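Local atomic coordinates of carboxylesterase (Est-2) (PDB entry 5FRD), a protein that probably acts as a carboxylesterase of the alpha/beta hydrolase family, hydrolysing ester bonds, and carries a coenzyme A molecule bound near its active site. Residues Arg119-Pro122 / Glu123-Glu126; Val194-Gly197 / Glu198-Leu202. All coordinates share one frame; numbering follows the deposited sequence.

Interaction 1 (Arg119-Pro122 / Glu123-Glu126); sequences RVLP and EILE. With COA (coenzyme A), chain C.
Helix 122-125 begins at Leu121, its N-cap residue, whose O accepts from both Ile124 N (2.9 Å, bent) and Leu125 N (3.0 Å, nearly straight at 169°). Pro122 suits the first helical position, whose amide would have no carbonyl of the helix to bond, since proline has no N-H to leave over; its own O accepts from Glu126 N at 2.8 Å. Apolar branches pack against the turn. Val120 CG1, anti to the backbone N (chi1 -179°), meets Leu125 CB at 3.9 Å, the two side chains crossing at about a right angle, while helix 162-173 covers Leu125 further out. In the conformer described, one of two, Leu121 CD1 lies 3.9 Å from Ile124 CD1. Upstream, Arg119 serves the ligand: its CB sits 3.5 Å from coenzyme A OAP, its guanidinium has CCP over one face, and NE forms a salt bridge with Asp173. Were Arg119 cut back to an alanine, Asp173 would probably keep its bond from Val120 N but lose its cationic mate, and CCP the guanidinium face that covers it. Beyond it, the chain turns a backbone amide to coenzyme A, with Leu121 N donating to O5P at 2.9 Å and 167°.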
ATOM      1  N   ARG A 119     -10.012 -10.814   2.299  1.00 18.46           N
ATOM      2  CA  ARG A 119     -10.058 -11.939   3.201  1.00 18.69           C
ATOM      3  C   ARG A 119      -8.665 -12.573   3.353  1.00 16.94           C
ATOM      4  O   ARG A 119      -7.913 -12.692   2.383  1.00 17.99           O
ATOM      5  CB  ARG A 119     -11.042 -12.994   2.689  1.00 20.08           C
ATOM      6  CG  ARG A 119     -12.511 -12.591   2.820  1.00 21.92           C
ATOM      7  CD  ARG A 119     -13.032 -12.571   4.263  1.00 20.62           C
ATOM      8  NE  ARG A 119     -12.588 -13.719   5.033  1.00 23.62           N
ATOM      9  CZ  ARG A 119     -13.004 -14.973   4.857  1.00 28.69           C
ATOM     10  NH1 ARG A 119     -13.942 -15.263   3.966  1.00 26.80           N
ATOM     11  NH2 ARG A 119     -12.458 -15.950   5.591  1.00 29.92           N
ATOM     12  N   VAL A 120      -8.362 -12.989   4.574  1.00 17.08           N
ATOM     13  CA  VAL A 120      -7.092 -13.603   4.900  1.00 16.51           C
ATOM     14  C   VAL A 120      -7.269 -15.103   5.214  1.00 18.80           C
ATOM     15  O   VAL A 120      -8.155 -15.481   5.984  1.00 21.53           O
ATOM     16  CB  VAL A 120      -6.444 -12.885   6.089  1.00 18.27           C
ATOM     17  CG1 VAL A 120      -5.094 -13.509   6.428  1.00 19.94           C
ATOM     18  CG2 VAL A 120      -6.308 -11.388   5.807  1.00 17.95           C
ATOM     19  N   LEU A 121      -6.401 -15.909   4.640  1.00 17.27           N
ATOM     20  CA  LEU A 121      -6.406 -17.355   4.907  0.70 21.32           C
ATOM     21  C   LEU A 121      -6.438 -17.596   6.395  1.00 22.57           C
ATOM     22  O   LEU A 121      -5.571 -17.104   7.108  1.00 21.62           O
ATOM     23  CB  LEU A 121      -5.142 -18.003   4.388  0.70 21.89           C
ATOM     24  CG  LEU A 121      -5.003 -18.329   2.916  0.70 22.55           C
ATOM     25  CD1 LEU A 121      -3.565 -18.726   2.622  0.70 25.57           C
ATOM     26  CD2 LEU A 121      -5.991 -19.417   2.514  0.70 25.78           C
ATOM     27  N   PRO A 122      -7.450 -18.351   6.900  1.00 23.97           N
ATOM     28  CA  PRO A 122      -7.472 -18.652   8.329  1.00 23.90           C
ATOM     29  C   PRO A 122      -6.195 -19.297   8.885  1.00 23.28           C
ATOM     30  O   PRO A 122      -5.756 -18.973   9.988  1.00 24.99           O
ATOM     31  CB  PRO A 122      -8.668 -19.588   8.456  1.00 30.90           C
ATOM     32  CG  PRO A 122      -9.602 -19.063   7.430  1.00 30.32           C
ATOM     33  CD  PRO A 122      -8.718 -18.737   6.254  1.00 26.12           C
ATOM     34  N   GLU A 123      -5.521 -20.093   8.089  1.00 25.20           N
ATOM     35  CA  GLU A 123      -4.213 -20.673   8.487  1.00 27.41           C
ATOM     36  C   GLU A 123      -3.134 -19.603   8.781  1.00 35.87           C
ATOM     37  O   GLU A 123      -2.204 -19.825   9.564  1.00 31.84           O
ATOM     38  CB  GLU A 123      -3.751 -21.627   7.393  1.00 31.96           C
ATOM     39  CG  GLU A 123      -2.546 -22.482   7.749  1.00 60.51           C
ATOM     40  CD  GLU A 123      -2.285 -23.615   6.754  1.00 50.65           C
ATOM     41  OE1 GLU A 123      -2.946 -23.660   5.694  1.00 62.69           O
ATOM     42  OE2 GLU A 123      -1.400 -24.465   7.024  1.00 53.92           O
ATOM     43  N   ILE A 124      -3.231 -18.443   8.138  1.00 23.08           N
ATOM     44  CA  ILE A 124      -2.354 -17.313   8.469  1.00 21.72           C
ATOM     45  C   ILE A 124      -2.940 -16.610   9.677  1.00 22.51           C
ATOM     46  O   ILE A 124      -2.271 -16.440  10.675  1.00 21.97           O
ATOM     47  CB  ILE A 124      -2.183 -16.322   7.275  1.00 23.57           C
ATOM     48  CG1 ILE A 124      -1.492 -16.988   6.063  1.00 24.84           C
ATOM     49  CG2 ILE A 124      -1.391 -15.073   7.705  1.00 23.90           C
ATOM     50  CD1 ILE A 124      -1.480 -16.197   4.761  1.00 24.09           C
ATOM     51  N   LEU A 125      -4.184 -16.145   9.582  1.00 22.38           N
ATOM     52  CA  LEU A 125      -4.722 -15.219  10.547  1.00 22.95           C
ATOM     53  C   LEU A 125      -4.850 -15.868  11.932  1.00 29.16           C
ATOM     54  O   LEU A 125      -4.432 -15.263  12.916  1.00 30.76           O
ATOM     55  CB  LEU A 125      -6.050 -14.623   9.996  1.00 28.64           C
ATOM     56  CG  LEU A 125      -6.730 -13.523  10.780  1.00 34.08           C
ATOM     57  CD1 LEU A 125      -5.840 -12.297  10.920  1.00 30.19           C
ATOM     58  CD2 LEU A 125      -8.042 -13.148  10.114  1.00 28.40           C
ATOM     59  N   GLU A 126      -5.354 -17.102  11.994  1.00 27.76           N
ATOM     60  CA  GLU A 126      -5.472 -17.839  13.258  0.60 35.56           C
ATOM     61  C   GLU A 126      -4.131 -18.466  13.657  1.00 27.70           C
ATOM     62  O   GLU A 126      -3.845 -18.639  14.840  1.00 31.46           O
ATOM     63  CB  GLU A 126      -6.543 -18.941  13.181  0.60 42.66           C
ATOM     64  CG  GLU A 126      -7.986 -18.502  12.903  0.60 49.32           C
ATOM     65  CD  GLU A 126      -8.411 -17.301  13.728  0.60 38.86           C
ATOM     66  OE1 GLU A 126      -8.686 -17.463  14.938  0.60 56.87           O
ATOM     67  OE2 GLU A 126      -8.479 -16.196  13.159  0.60 56.52           O
TER
HETATM   68  N1A COA C1257     -11.415  -9.324  -6.237  1.00 20.45           N
HETATM   69  C2A COA C1257     -12.181 -10.078  -7.039  1.00 23.06           C
HETATM   70  N3A COA C1257     -12.846 -11.145  -6.578  1.00 27.31           N
HETATM   71  C4A COA C1257     -12.785 -11.489  -5.273  1.00 22.76           C
HETATM   72  C5A COA C1257     -11.983 -10.723  -4.340  1.00 20.79           C
HETATM   73  C6A COA C1257     -11.290  -9.575  -4.898  1.00 20.31           C
HETATM   74  N6A COA C1257     -10.515  -8.815  -4.096  1.00 18.08           N
HETATM   75  N7A COA C1257     -12.069 -11.282  -3.122  1.00 22.45           N
HETATM   76  C8A COA C1257     -12.908 -12.324  -3.268  1.00 29.53           C
HETATM   77  N9A COA C1257     -13.317 -12.437  -4.548  1.00 29.43           N
HETATM   78  C1B COA C1257     -14.209 -13.496  -5.060  1.00 31.94           C
HETATM   79  C2B COA C1257     -13.438 -14.785  -5.067  1.00 28.71           C
HETATM   80  O2B COA C1257     -12.678 -14.891  -6.269  1.00 35.12           O
HETATM   81  C3B COA C1257     -14.551 -15.804  -4.890  1.00 38.10           C
HETATM   82  O3B COA C1257     -15.142 -16.066  -6.161  1.00 50.13           O
HETATM   83  P3B COA C1257     -15.523 -17.560  -6.648  1.00 54.57           P
HETATM   84  O7A COA C1257     -16.576 -17.953  -5.633  1.00 66.89           O
HETATM   85  O8A COA C1257     -14.212 -18.316  -6.567  1.00 43.84           O
HETATM   86  O9A COA C1257     -16.018 -17.353  -8.063  1.00 65.70           O
HETATM   87  C4B COA C1257     -15.549 -15.095  -3.995  1.00 26.28           C
HETATM   88  O4B COA C1257     -15.294 -13.687  -4.176  1.00 29.39           O
HETATM   89  C5B COA C1257     -15.445 -15.455  -2.523  1.00 27.50           C
HETATM   90  O5B COA C1257     -14.112 -15.180  -2.062  1.00 25.67           O
HETATM   91  P1A COA C1257     -13.832 -14.689  -0.560  1.00 24.39           P
HETATM   92  O1A COA C1257     -14.776 -13.633  -0.160  1.00 23.99           O
HETATM   93  O2A COA C1257     -12.342 -14.341  -0.539  1.00 23.91           O
HETATM   94  O3A COA C1257     -14.126 -15.918   0.434  1.00 27.30           O
HETATM   95  P2A COA C1257     -13.616 -17.442   0.370  1.00 30.20           P
HETATM   96  O4A COA C1257     -14.149 -17.986   1.666  1.00 35.35           O
HETATM   97  O5A COA C1257     -13.929 -18.036  -0.969  1.00 36.21           O
HETATM   98  O6A COA C1257     -11.998 -17.418   0.406  1.00 28.66           O
HETATM   99  CBP COA C1257      -9.802 -17.112   1.234  1.00 21.99           C
HETATM  100  CCP COA C1257     -11.284 -16.955   1.545  1.00 29.29           C
HETATM  101  CDP COA C1257      -9.009 -16.554   2.414  1.00 25.76           C
HETATM  102  CEP COA C1257      -9.499 -18.613   1.055  1.00 28.13           C
HETATM  103  CAP COA C1257      -9.473 -16.320  -0.057  1.00 26.55           C
HETATM  104  OAP COA C1257      -9.912 -14.943   0.074  1.00 24.69           O
HETATM  105  C9P COA C1257      -7.999 -16.357  -0.397  1.00 24.63           C
HETATM  106  O9P COA C1257      -7.480 -17.391  -0.762  1.00 25.62           O
HETATM  107  N8P COA C1257      -7.326 -15.195  -0.306  1.00 24.01           N
HETATM  108  C7P COA C1257      -5.942 -15.018  -0.752  1.00 22.35           C
HETATM  109  C6P COA C1257      -4.900 -15.265   0.334  1.00 22.24           C
HETATM  110  C5P COA C1257      -4.782 -14.247   1.451  1.00 22.76           C
HETATM  111  O5P COA C1257      -4.766 -14.613   2.633  1.00 21.01           O
HETATM  112  N4P COA C1257      -4.630 -12.968   1.098  1.00 21.12           N
HETATM  113  C3P COA C1257      -4.390 -11.916   2.058  1.00 24.81           C
HETATM  114  C2P COA C1257      -5.041 -10.638   1.584  1.00 23.39           C
HETATM  115  S1P COA C1257      -4.594  -9.306   2.719  1.00 24.44           S

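Interaction 2 (Val194-Gly197 / Glu198-Leu202). With COA (coenzyme A), chain C.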
ATOM      1  N   VAL A 194      -2.929  -0.087 -12.017  1.00 14.31           N
ATOM      2  CA  VAL A 194      -3.111  -1.299 -11.208  1.00 14.07           C
ATOM      3  C   VAL A 194      -1.890  -2.163 -11.467  1.00 14.77           C
ATOM      4  O   VAL A 194      -1.594  -2.469 -12.639  1.00 15.48           O
ATOM      5  CB  VAL A 194      -4.413  -2.030 -11.584  1.00 14.97           C
ATOM      6  CG1 VAL A 194      -4.623  -3.265 -10.755  1.00 15.75           C
ATOM      7  CG2 VAL A 194      -5.627  -1.095 -11.479  1.00 16.28           C
ATOM      8  N   ILE A 195      -1.130  -2.493 -10.426  1.00 12.91           N
ATOM      9  CA  ILE A 195       0.128  -3.190 -10.567  1.00 13.53           C
ATOM     10  C   ILE A 195       0.111  -4.446  -9.720  1.00 14.23           C
ATOM     11  O   ILE A 195      -0.251  -4.384  -8.532  1.00 14.44           O
ATOM     12  CB  ILE A 195       1.338  -2.333 -10.131  1.00 15.71           C
ATOM     13  CG1 ILE A 195       1.437  -1.026 -10.931  1.00 19.62           C
ATOM     14  CG2 ILE A 195       2.633  -3.110 -10.251  1.00 17.86           C
ATOM     15  CD1 ILE A 195       2.526  -0.053 -10.454  1.00 21.64           C
ATOM     16  N   VAL A 196       0.533  -5.583 -10.289  1.00 13.97           N
ATOM     17  CA  VAL A 196       0.645  -6.809  -9.524  1.00 15.40           C
ATOM     18  C   VAL A 196       1.845  -7.576 -10.036  1.00 15.06           C
ATOM     19  O   VAL A 196       2.140  -7.543 -11.228  1.00 15.16           O
ATOM     20  CB  VAL A 196      -0.666  -7.640  -9.598  1.00 14.68           C
ATOM     21  CG1 VAL A 196      -0.993  -8.043 -11.023  1.00 18.57           C
ATOM     22  CG2 VAL A 196      -0.636  -8.853  -8.688  1.00 15.75           C
ATOM     23  N   GLY A 197       2.558  -8.228  -9.133  1.00 14.50           N
ATOM     24  CA  GLY A 197       3.591  -9.162  -9.521  1.00 14.86           C
ATOM     25  C   GLY A 197       2.937 -10.401 -10.103  1.00 16.53           C
ATOM     26  O   GLY A 197       1.943 -10.896  -9.554  1.00 17.41           O
ATOM     27  N   GLU A 198       3.537 -10.930 -11.166  1.00 14.91           N
ATOM     28  CA  GLU A 198       2.960 -12.100 -11.860  1.00 18.08           C
ATOM     29  C   GLU A 198       2.734 -13.296 -10.938  1.00 19.50           C
ATOM     30  O   GLU A 198       1.763 -14.024 -11.139  1.00 22.46           O
ATOM     31  CB  GLU A 198       3.880 -12.453 -13.021  1.00 21.13           C
ATOM     32  CG  GLU A 198       3.350 -13.540 -13.949  1.00 27.47           C
ATOM     33  CD  GLU A 198       4.280 -13.762 -15.131  1.00 40.46           C
ATOM     34  OE1 GLU A 198       4.573 -12.780 -15.849  1.00 72.44           O
ATOM     35  OE2 GLU A 198       4.697 -14.920 -15.347  1.00 70.28           O
ATOM     36  N   GLU A 199       3.578 -13.457  -9.912  1.00 16.59           N
ATOM     37  CA  GLU A 199       3.537 -14.618  -9.023  0.60 19.21           C
ATOM     38  C   GLU A 199       2.763 -14.379  -7.722  1.00 18.17           C
ATOM     39  O   GLU A 199       2.710 -15.239  -6.873  1.00 20.08           O
ATOM     40  CB  GLU A 199       4.971 -15.060  -8.702  0.60 19.23           C
ATOM     41  CG  GLU A 199       5.766 -15.346  -9.968  0.60 27.10           C
ATOM     42  CD  GLU A 199       7.146 -15.930  -9.730  0.60 31.52           C
ATOM     43  OE1 GLU A 199       7.357 -16.597  -8.693  0.60 30.89           O
ATOM     44  OE2 GLU A 199       8.010 -15.728 -10.614  0.60 34.53           O
ATOM     45  N   ASP A 200       2.139 -13.206  -7.560  1.00 16.24           N
ATOM     46  CA  ASP A 200       1.487 -12.859  -6.288  1.00 15.16           C
ATOM     47  C   ASP A 200       0.350 -13.837  -5.956  1.00 16.67           C
ATOM     48  O   ASP A 200      -0.601 -13.972  -6.743  1.00 18.01           O
ATOM     49  CB  ASP A 200       0.934 -11.412  -6.408  1.00 14.95           C
ATOM     50  CG  ASP A 200       0.441 -10.826  -5.091  1.00 16.52           C
ATOM     51  OD1 ASP A 200       0.107 -11.552  -4.147  1.00 16.27           O
ATOM     52  OD2 ASP A 200       0.370  -9.570  -5.029  1.00 15.24           O
ATOM     53  N   LYS A 201       0.419 -14.482  -4.788  1.00 16.33           N
ATOM     54  CA  LYS A 201      -0.627 -15.404  -4.343  0.60 17.76           C
ATOM     55  C   LYS A 201      -1.484 -14.851  -3.212  1.00 16.24           C
ATOM     56  O   LYS A 201      -2.518 -15.425  -2.871  1.00 20.02           O
ATOM     57  CB  LYS A 201      -0.010 -16.752  -3.956  0.60 21.42           C
ATOM     58  CG  LYS A 201       0.617 -17.450  -5.155  0.60 27.54           C
ATOM     59  CD  LYS A 201       0.841 -18.924  -4.970  0.60 36.63           C
ATOM     60  CE  LYS A 201      -0.273 -19.825  -5.479  0.60 59.24           C
ATOM     61  NZ  LYS A 201      -0.303 -21.112  -4.731  0.60 52.84           N
ATOM     62  N   LEU A 202      -1.076 -13.735  -2.612  1.00 15.31           N
ATOM     63  CA  LEU A 202      -1.884 -13.108  -1.582  1.00 15.97           C
ATOM     64  C   LEU A 202      -3.003 -12.276  -2.199  1.00 14.70           C
ATOM     65  O   LEU A 202      -4.117 -12.245  -1.689  1.00 15.11           O
ATOM     66  CB  LEU A 202      -1.029 -12.248  -0.649  1.00 16.11           C
ATOM     67  CG  LEU A 202      -0.070 -13.013   0.265  1.00 16.23           C
ATOM     68  CD1 LEU A 202       0.857 -12.059   0.988  1.00 18.15           C
ATOM     69  CD2 LEU A 202      -0.892 -13.854   1.257  1.00 18.72           C
TER
HETATM   70  N1A COA C1257     -11.415  -9.324  -6.237  1.00 20.45           N
HETATM   71  C2A COA C1257     -12.181 -10.078  -7.039  1.00 23.06           C
HETATM   72  N3A COA C1257     -12.846 -11.145  -6.578  1.00 27.31           N
HETATM   73  C4A COA C1257     -12.785 -11.489  -5.273  1.00 22.76           C
HETATM   74  C5A COA C1257     -11.983 -10.723  -4.340  1.00 20.79           C
HETATM   75  C6A COA C1257     -11.290  -9.575  -4.898  1.00 20.31           C
HETATM   76  N6A COA C1257     -10.515  -8.815  -4.096  1.00 18.08           N
HETATM   77  N7A COA C1257     -12.069 -11.282  -3.122  1.00 22.45           N
HETATM   78  C8A COA C1257     -12.908 -12.324  -3.268  1.00 29.53           C
HETATM   79  N9A COA C1257     -13.317 -12.437  -4.548  1.00 29.43           N
HETATM   80  C1B COA C1257     -14.209 -13.496  -5.060  1.00 31.94           C
HETATM   81  C2B COA C1257     -13.438 -14.785  -5.067  1.00 28.71           C
HETATM   82  O2B COA C1257     -12.678 -14.891  -6.269  1.00 35.12           O
HETATM   83  C3B COA C1257     -14.551 -15.804  -4.890  1.00 38.10           C
HETATM   84  O3B COA C1257     -15.142 -16.066  -6.161  1.00 50.13           O
HETATM   85  P3B COA C1257     -15.523 -17.560  -6.648  1.00 54.57           P
HETATM   86  O7A COA C1257     -16.576 -17.953  -5.633  1.00 66.89           O
HETATM   87  O8A COA C1257     -14.212 -18.316  -6.567  1.00 43.84           O
HETATM   88  O9A COA C1257     -16.018 -17.353  -8.063  1.00 65.70           O
HETATM   89  C4B COA C1257     -15.549 -15.095  -3.995  1.00 26.28           C
HETATM   90  O4B COA C1257     -15.294 -13.687  -4.176  1.00 29.39           O
HETATM   91  C5B COA C1257     -15.445 -15.455  -2.523  1.00 27.50           C
HETATM   92  O5B COA C1257     -14.112 -15.180  -2.062  1.00 25.67           O
HETATM   93  P1A COA C1257     -13.832 -14.689  -0.560  1.00 24.39           P
HETATM   94  O1A COA C1257     -14.776 -13.633  -0.160  1.00 23.99           O
HETATM   95  O2A COA C1257     -12.342 -14.341  -0.539  1.00 23.91           O
HETATM   96  O3A COA C1257     -14.126 -15.918   0.434  1.00 27.30           O
HETATM   97  P2A COA C1257     -13.616 -17.442   0.370  1.00 30.20           P
HETATM   98  O4A COA C1257     -14.149 -17.986   1.666  1.00 35.35           O
HETATM   99  O5A COA C1257     -13.929 -18.036  -0.969  1.00 36.21           O
HETATM  100  O6A COA C1257     -11.998 -17.418   0.406  1.00 28.66           O
HETATM  101  CBP COA C1257      -9.802 -17.112   1.234  1.00 21.99           C
HETATM  102  CCP COA C1257     -11.284 -16.955   1.545  1.00 29.29           C
HETATM  103  CDP COA C1257      -9.009 -16.554   2.414  1.00 25.76           C
HETATM  104  CEP COA C1257      -9.499 -18.613   1.055  1.00 28.13           C
HETATM  105  CAP COA C1257      -9.473 -16.320  -0.057  1.00 26.55           C
HETATM  106  OAP COA C1257      -9.912 -14.943   0.074  1.00 24.69           O
HETATM  107  C9P COA C1257      -7.999 -16.357  -0.397  1.00 24.63           C
HETATM  108  O9P COA C1257      -7.480 -17.391  -0.762  1.00 25.62           O
HETATM  109  N8P COA C1257      -7.326 -15.195  -0.306  1.00 24.01           N
HETATM  110  C7P COA C1257      -5.942 -15.018  -0.752  1.00 22.35           C
HETATM  111  C6P COA C1257      -4.900 -15.265   0.334  1.00 22.24           C
HETATM  112  C5P COA C1257      -4.782 -14.247   1.451  1.00 22.76           C
HETATM  113  O5P COA C1257      -4.766 -14.613   2.633  1.00 21.01           O
HETATM  114  N4P COA C1257      -4.630 -12.968   1.098  1.00 21.12           N
HETATM  115  C3P COA C1257      -4.390 -11.916   2.058  1.00 24.81           C
HETATM  116  C2P COA C1257      -5.041 -10.638   1.584  1.00 23.39           C
HETATM  117  S1P COA C1257      -4.594  -9.306   2.719  1.00 24.44           S
HETATM  118  O   HOH W   1       1.814  -7.600  -6.392  1.00 15.57           O
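Val196 and Asp200 meet where strand 192-197 runs out into a type I beta turn, Gly197 to Asp200, at the C-terminal end of an inner strand of the alpha/beta hydrolase sheet. The packed side lies inside: Val196 CG2 rests 3.8 Å from Asp200 CB, an apolar branch against the methylene of an acid, and Asp200 N closes the turn on Gly197 O at 3.1 Å, the donor standing well above the carbonyl plane. On the other side, Glu198 and Glu199 set off away from the strand and are exposed, as suits charged residues at the crest of a turn. Asp200 instead is buried. A chi1 of -170°, which sets CG opposite the residue's N, brings the carboxylate back toward the strand end, where a water 2.8 Å from OD2 accepts from Gly197 N at 2.9 Å; OD1 receives a weak bond from Leu202 N. Farther along, Leu202 O accepts from coenzyme A N4P at 2.9 Å, and Leu202 CD2 packs 3.9 Å from C5P. Thr203 OG1 and His228 ND1 also bond to OD2, so this carboxylate is fixed in place against a histidine, consistent with Asp200 being the acid of a Ser-His-Asp catalytic triad.

In the fold
Coenzyme A joins the two contacts, whose centres are 19 Å apart. A single amide of its pantetheine arm is held at both ends: interaction 1 supplies a backbone N-H to the oxygen, interaction 2 a backbone carbonyl to the nitrogen. The protein parts also pack directly, Ile124 CD1 lying 4.3 Å from Leu202 CD2, so the start of helix 122-125 borders the loop that follows strand 192-197. Near the thiol end, Val120 CG2 is 4.1 Å from coenzyme A S1P, and the Val120 and Cys172 side chains are about 4 Å apart. Asp200, the probable triad acid, lies about 11 Å from Leu121, side chain to side chain. Leu202, two residues after Asp200, binds the ligand, which thus lies in the vicinity of the active site.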